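Local coordinates for ethylbenzene dehydrogenase alpha-subunit (PDB 2IVF), which belongs to the molybdopterin oxidoreductase family and binds a molybdenum atom, two pterin guanine dinucleotide cofactors and an iron/sulfur cluster, at residues A[563-568]-A[935-940]; A[572-577]-A[943-948]. All coordinates share one frame; numbering follows the deposited sequence.

Contact 1 (A[563-568]-A[935-940]); sequences KAWTDP and LLIGMP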
loop_
_atom_site.group_PDB
_atom_site.type_symbol
_atom_site.label_atom_id
_atom_site.label_comp_id
_atom_site.label_asym_id
_atom_site.label_seq_id
_atom_site.Cartn_x
_atom_site.Cartn_y
_atom_site.Cartn_z
ATOM N N LYS A 563 -24.479 -11.586 25.354
ATOM C CA LYS A 563 -23.553 -11.733 26.477
ATOM C C LYS A 563 -22.445 -12.741 26.188
ATOM O O LYS A 563 -21.373 -12.657 26.767
ATOM C CB LYS A 563 -24.313 -12.139 27.736
ATOM C CG LYS A 563 -25.183 -11.017 28.255
ATOM C CD LYS A 563 -26.036 -11.425 29.443
ATOM C CE LYS A 563 -27.200 -10.445 29.562
ATOM N NZ LYS A 563 -27.840 -10.434 30.904
ATOM N N ALA A 564 -22.689 -13.674 25.270
ATOM C CA ALA A 564 -21.667 -14.655 24.877
ATOM C C ALA A 564 -20.470 -13.975 24.238
ATOM O O ALA A 564 -19.334 -14.494 24.321
ATOM C CB ALA A 564 -22.273 -15.723 23.914
ATOM N N TRP A 565 -20.698 -12.810 23.633
ATOM C CA TRP A 565 -19.661 -12.086 22.917
ATOM C C TRP A 565 -19.162 -10.875 23.690
ATOM O O TRP A 565 -18.506 -10.067 23.144
ATOM C CB TRP A 565 -20.181 -11.603 21.560
ATOM C CG TRP A 565 -20.687 -12.704 20.684
ATOM C CD1 TRP A 565 -20.425 -14.050 20.807
ATOM C CD2 TRP A 565 -21.505 -12.559 19.535
ATOM N NE1 TRP A 565 -21.042 -14.743 19.797
ATOM C CE2 TRP A 565 -21.715 -13.848 19.001
ATOM C CE3 TRP A 565 -22.115 -11.459 18.908
ATOM C CZ2 TRP A 565 -22.535 -14.063 17.890
ATOM C CZ3 TRP A 565 -22.906 -11.676 17.799
ATOM C CH2 TRP A 565 -23.089 -12.969 17.289
ATOM N N THR A 566 -19.522 -10.782 24.964
ATOM C CA THR A 566 -19.192 -9.662 25.836
ATOM C C THR A 566 -18.092 -10.104 26.795
ATOM O O THR A 566 -17.978 -11.271 27.136
ATOM C CB THR A 566 -20.476 -9.277 26.683
ATOM O OG1 THR A 566 -21.554 -8.921 25.800
ATOM C CG2 THR A 566 -20.225 -8.099 27.624
ATOM N N ASP A 567 -17.272 -9.175 27.252
ATOM C CA ASP A 567 -16.288 -9.459 28.326
ATOM C C ASP A 567 -17.028 -10.074 29.525
ATOM O O ASP A 567 -17.921 -9.432 30.081
ATOM C CB ASP A 567 -15.611 -8.123 28.694
ATOM C CG ASP A 567 -14.760 -8.179 29.949
ATOM O OD1 ASP A 567 -14.326 -9.280 30.334
ATOM O OD2 ASP A 567 -14.495 -7.071 30.523
ATOM N N PRO A 568 -16.673 -11.310 29.925
ATOM C CA PRO A 568 -17.360 -11.982 31.024
ATOM C C PRO A 568 -17.182 -11.364 32.401
ATOM O O PRO A 568 -17.888 -11.754 33.323
ATOM C CB PRO A 568 -16.777 -13.395 31.035
ATOM C CG PRO A 568 -15.649 -13.410 30.092
ATOM C CD PRO A 568 -15.594 -12.138 29.343
ATOM N N LEU A 935 -18.361 -10.980 9.384
ATOM C CA LEU A 935 -18.398 -11.787 10.634
ATOM C C LEU A 935 -17.795 -11.101 11.872
ATOM O O LEU A 935 -17.629 -11.739 12.912
ATOM C CB LEU A 935 -17.780 -13.175 10.410
ATOM C CG LEU A 935 -16.468 -13.274 9.633
ATOM C CD1 LEU A 935 -15.368 -12.734 10.525
ATOM C CD2 LEU A 935 -16.227 -14.684 9.244
ATOM N N LEU A 936 -17.547 -9.794 11.764
ATOM C CA LEU A 936 -16.692 -9.086 12.738
ATOM C C LEU A 936 -17.427 -8.402 13.866
ATOM O O LEU A 936 -16.813 -8.131 14.882
ATOM C CB LEU A 936 -15.725 -8.137 12.047
ATOM C CG LEU A 936 -14.663 -8.766 11.115
ATOM C CD1 LEU A 936 -13.813 -7.612 10.509
ATOM C CD2 LEU A 936 -13.695 -9.849 11.793
ATOM N N ILE A 937 -18.741 -8.233 13.694
ATOM C CA ILE A 937 -19.719 -7.887 14.734
ATOM C C ILE A 937 -19.619 -6.498 15.276
ATOM O O ILE A 937 -20.635 -5.830 15.368
ATOM C CB ILE A 937 -19.711 -8.882 15.927
ATOM C CG1 ILE A 937 -19.904 -10.337 15.460
ATOM C CG2 ILE A 937 -20.771 -8.493 16.948
ATOM C CD1 ILE A 937 -20.868 -10.478 14.405
ATOM N N GLY A 938 -18.435 -6.121 15.745
ATOM C CA GLY A 938 -18.149 -4.773 16.193
ATOM C C GLY A 938 -18.607 -4.502 17.603
ATOM O O GLY A 938 -19.094 -3.418 17.897
ATOM N N MET A 939 -18.467 -5.478 18.477
ATOM C CA MET A 939 -18.942 -5.343 19.848
ATOM C C MET A 939 -18.302 -4.107 20.476
ATOM O O MET A 939 -17.093 -4.063 20.599
ATOM C CB MET A 939 -18.547 -6.580 20.669
ATOM C CG MET A 939 -19.148 -7.890 20.217
ATOM S SD MET A 939 -20.959 -7.934 20.389
ATOM C CE MET A 939 -21.181 -8.062 22.170
ATOM N N PRO A 940 -19.096 -3.075 20.830
ATOM C CA PRO A 940 -18.490 -1.927 21.466
ATOM C C PRO A 940 -18.228 -2.194 22.926
ATOM O O PRO A 940 -19.031 -2.857 23.580
ATOM C CB PRO A 940 -19.550 -0.829 21.310
ATOM C CG PRO A 940 -20.582 -1.365 20.426
ATOM C CD PRO A 940 -20.524 -2.848 20.586
#

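Contact 2 (A[572-577]-A[943-948]); sequences KSFGAY and LHLAGG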
loop_
_atom_site.group_PDB
_atom_site.type_symbol
_atom_site.label_atom_id
_atom_site.label_comp_id
_atom_site.label_asym_id
_atom_site.label_seq_id
_atom_site.Cartn_x
_atom_site.Cartn_y
_atom_site.Cartn_z
ATOM N N LYS A 572 -23.269 -6.962 32.937
ATOM C CA LYS A 572 -24.396 -6.804 32.040
ATOM C C LYS A 572 -23.995 -6.411 30.632
ATOM O O LYS A 572 -22.821 -6.152 30.334
ATOM C CB LYS A 572 -25.389 -5.793 32.614
ATOM C CG LYS A 572 -24.810 -4.419 32.840
ATOM C CD LYS A 572 -25.665 -3.672 33.808
ATOM C CE LYS A 572 -25.206 -2.259 34.088
ATOM N NZ LYS A 572 -26.256 -1.562 34.924
ATOM N N SER A 573 -24.985 -6.433 29.747
ATOM C CA SER A 573 -24.786 -6.174 28.328
ATOM C C SER A 573 -24.571 -4.705 28.062
ATOM O O SER A 573 -24.953 -3.851 28.862
ATOM C CB SER A 573 -26.012 -6.580 27.505
ATOM O OG SER A 573 -27.196 -5.904 27.985
ATOM N N PHE A 574 -24.001 -4.457 26.896
ATOM C CA PHE A 574 -23.862 -3.143 26.307
ATOM C C PHE A 574 -25.123 -2.313 26.481
ATOM O O PHE A 574 -25.052 -1.206 26.969
ATOM C CB PHE A 574 -23.575 -3.254 24.819
ATOM C CG PHE A 574 -23.501 -1.925 24.135
ATOM C CD1 PHE A 574 -22.324 -1.190 24.149
ATOM C CD2 PHE A 574 -24.619 -1.392 23.504
ATOM C CE1 PHE A 574 -22.270 0.041 23.562
ATOM C CE2 PHE A 574 -24.562 -0.140 22.878
ATOM C CZ PHE A 574 -23.384 0.573 22.925
ATOM N N GLY A 575 -26.271 -2.845 26.086
ATOM C CA GLY A 575 -27.520 -2.077 26.155
ATOM C C GLY A 575 -28.022 -1.764 27.547
ATOM O O GLY A 575 -28.686 -0.736 27.779
ATOM N N ALA A 576 -27.729 -2.674 28.469
ATOM C CA ALA A 576 -27.988 -2.477 29.883
ATOM C C ALA A 576 -27.120 -1.354 30.457
ATOM O O ALA A 576 -27.606 -0.503 31.200
ATOM C CB ALA A 576 -27.766 -3.769 30.638
ATOM N N TYR A 577 -25.837 -1.356 30.119
ATOM C CA TYR A 577 -24.972 -0.238 30.436
ATOM C C TYR A 577 -25.462 1.065 29.780
ATOM O O TYR A 577 -25.474 2.111 30.422
ATOM C CB TYR A 577 -23.541 -0.531 29.995
ATOM C CG TYR A 577 -22.729 -1.376 30.971
ATOM C CD1 TYR A 577 -22.187 -0.813 32.125
ATOM C CD2 TYR A 577 -22.464 -2.714 30.711
ATOM C CE1 TYR A 577 -21.389 -1.580 33.011
ATOM C CE2 TYR A 577 -21.685 -3.495 31.586
ATOM C CZ TYR A 577 -21.146 -2.933 32.741
ATOM O OH TYR A 577 -20.387 -3.724 33.618
ATOM N N LEU A 943 -17.871 -0.223 28.784
ATOM C CA LEU A 943 -17.324 0.698 29.784
ATOM C C LEU A 943 -17.131 2.074 29.149
ATOM O O LEU A 943 -17.104 3.082 29.843
ATOM C CB LEU A 943 -15.986 0.200 30.335
ATOM C CG LEU A 943 -16.045 -1.063 31.196
ATOM C CD1 LEU A 943 -14.629 -1.329 31.744
ATOM C CD2 LEU A 943 -17.065 -0.890 32.277
ATOM N N HIS A 944 -17.067 2.118 27.830
ATOM C CA HIS A 944 -16.970 3.396 27.137
ATOM C C HIS A 944 -18.261 4.178 26.975
ATOM O O HIS A 944 -18.249 5.224 26.361
ATOM C CB HIS A 944 -16.226 3.237 25.833
ATOM C CG HIS A 944 -14.854 2.690 26.012
ATOM N ND1 HIS A 944 -13.986 2.513 24.951
ATOM C CD2 HIS A 944 -14.160 2.358 27.128
ATOM C CE1 HIS A 944 -12.855 1.991 25.397
ATOM N NE2 HIS A 944 -12.917 1.925 26.719
ATOM N N LEU A 945 -19.336 3.708 27.625
ATOM C CA LEU A 945 -20.557 4.463 27.808
ATOM C C LEU A 945 -20.459 5.268 29.096
ATOM O O LEU A 945 -21.316 6.076 29.378
ATOM C CB LEU A 945 -21.747 3.507 27.865
ATOM C CG LEU A 945 -22.087 2.840 26.515
ATOM C CD1 LEU A 945 -22.890 1.561 26.719
ATOM C CD2 LEU A 945 -22.824 3.838 25.595
ATOM N N ALA A 946 -19.394 5.074 29.871
ATOM C CA ALA A 946 -19.317 5.685 31.190
ATOM C C ALA A 946 -19.243 7.194 31.105
ATOM O O ALA A 946 -18.604 7.726 30.236
ATOM C CB ALA A 946 -18.119 5.150 31.979
ATOM N N GLY A 947 -19.885 7.864 32.055
ATOM C CA GLY A 947 -19.697 9.285 32.257
ATOM C C GLY A 947 -19.420 9.533 33.731
ATOM O O GLY A 947 -18.982 8.635 34.452
ATOM N N GLY A 948 -19.667 10.755 34.177
ATOM C CA GLY A 948 -19.490 11.116 35.586
ATOM C C GLY A 948 -18.041 11.021 36.010
ATOM O O GLY A 948 -17.744 10.640 37.139
#

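Contact 1 (A[563-568]-A[935-940])
Met939 brings its sulfur to the rim of the Trp565 indole, a Met-aromatic contact of the edge type: SD lies 5.4 Å from the centroid of the six-membered ring of Trp565 and 85° off its normal, practically in the ring plane. It joins two loops of this molybdopterin oxidoreductase, one between helices 557-560 and 574-583, the other between strands 915-917 and 969-975 of the C-terminal part. The tight end is the thioether. Met939 is bent at both chi2 (-65°) and chi3 (-73°), which folds the chain over so that Met939 SD also reaches Trp565 CB, at 3.9 Å, while the terminal methyl turns on toward the backbone, Met939 CE lying 3.5 Å from Trp565 O. That oxygen is buried beneath the methyl and has no hydrogen-bond partner in the model. Ile937 adds a smaller patch farther along the ring: Ile937 CG2 meets Trp565 CE3 at 3.8 Å, approaching obliquely, with CG1 and CD1 of the isoleucine grazing the neighbouring CZ3. Outward from the sulfur the contact thins, and the flanks of 563-568, Lys563, Ala564 and Pro568, are exposed. Behind the seam, Trp560 donates from NE1 to Ile937 O and Ser616 OG bonds to Ile937 N, so the isoleucine backbone is held at both polar atoms, while Leu936 next door touches one of the bound pterin guanosine dinucleotides (MD1). Thr566 spends its hydroxyl on Asn562 O, and toward Met939 that oxygen makes mere packing, Thr566 OG1 lying 3.7 Å from Met939 CE.

Contact 2 (A[572-577]-A[943-948])
Leu945 pushes one methyl against the Phe574 ring, CD1 standing over a face in a CH-pi contact, 3.9 Å from the ring centroid and 26° off the normal. The methyl is displaced toward the rim, and its nearest ring atom is Phe574 CE1, at 3.6 Å. With chi1 at 177° the phenylalanine ring swings away from its own backbone N and presents that face to the leucine. The same CD1 packs on Phe574 O and, at 3.9 Å, on Tyr577 CB, so a single methyl sits among three groups of the first helical turn. A looser touch lies to one side, where Leu943 CD2 comes obliquely to Tyr577 CE1 at 4.4 Å. What the leucines meet is the N-terminal end of helix 574-583, with Ser573 as its N-cap: Ser573 OG accepts a weak bond from Ala576 N at 3.3 Å, and Asn561 OD1 takes the amide of Gly575. Facing it, residues 943-945 close a short 3-10 segment, in which Ala946 N bonds back to Leu943 O. One shell further out, Trp587 NE1 holds Leu945 O, Trp820 meets the Tyr577 ring edge-to-face, and Pro961 packs on the Leu945 side chain. Lys572 lays its CG 3.4 Å above the plane of the Tyr577 ring, and its NZ reaches on to a salt bridge with Glu580.

Overall arrangement
Both contacts press neighbouring pieces of 563-577 against the same long loop between strands 915-917 and 969-975, and their centres lie 14 Å apart on one side of the chain's centre. All the touching residues are buried in each, and neither has a hydrogen bond across it. Contact 1 joins loop to loop through a thioether at an indole edge, close to a cofactor-lining residue; contact 2 sets a leucine methyl on a phenyl face at the start of a helix. They meet directly: Pro940 CB of contact 1 packs against Phe574 CE1 of contact 2 at 3.6 Å.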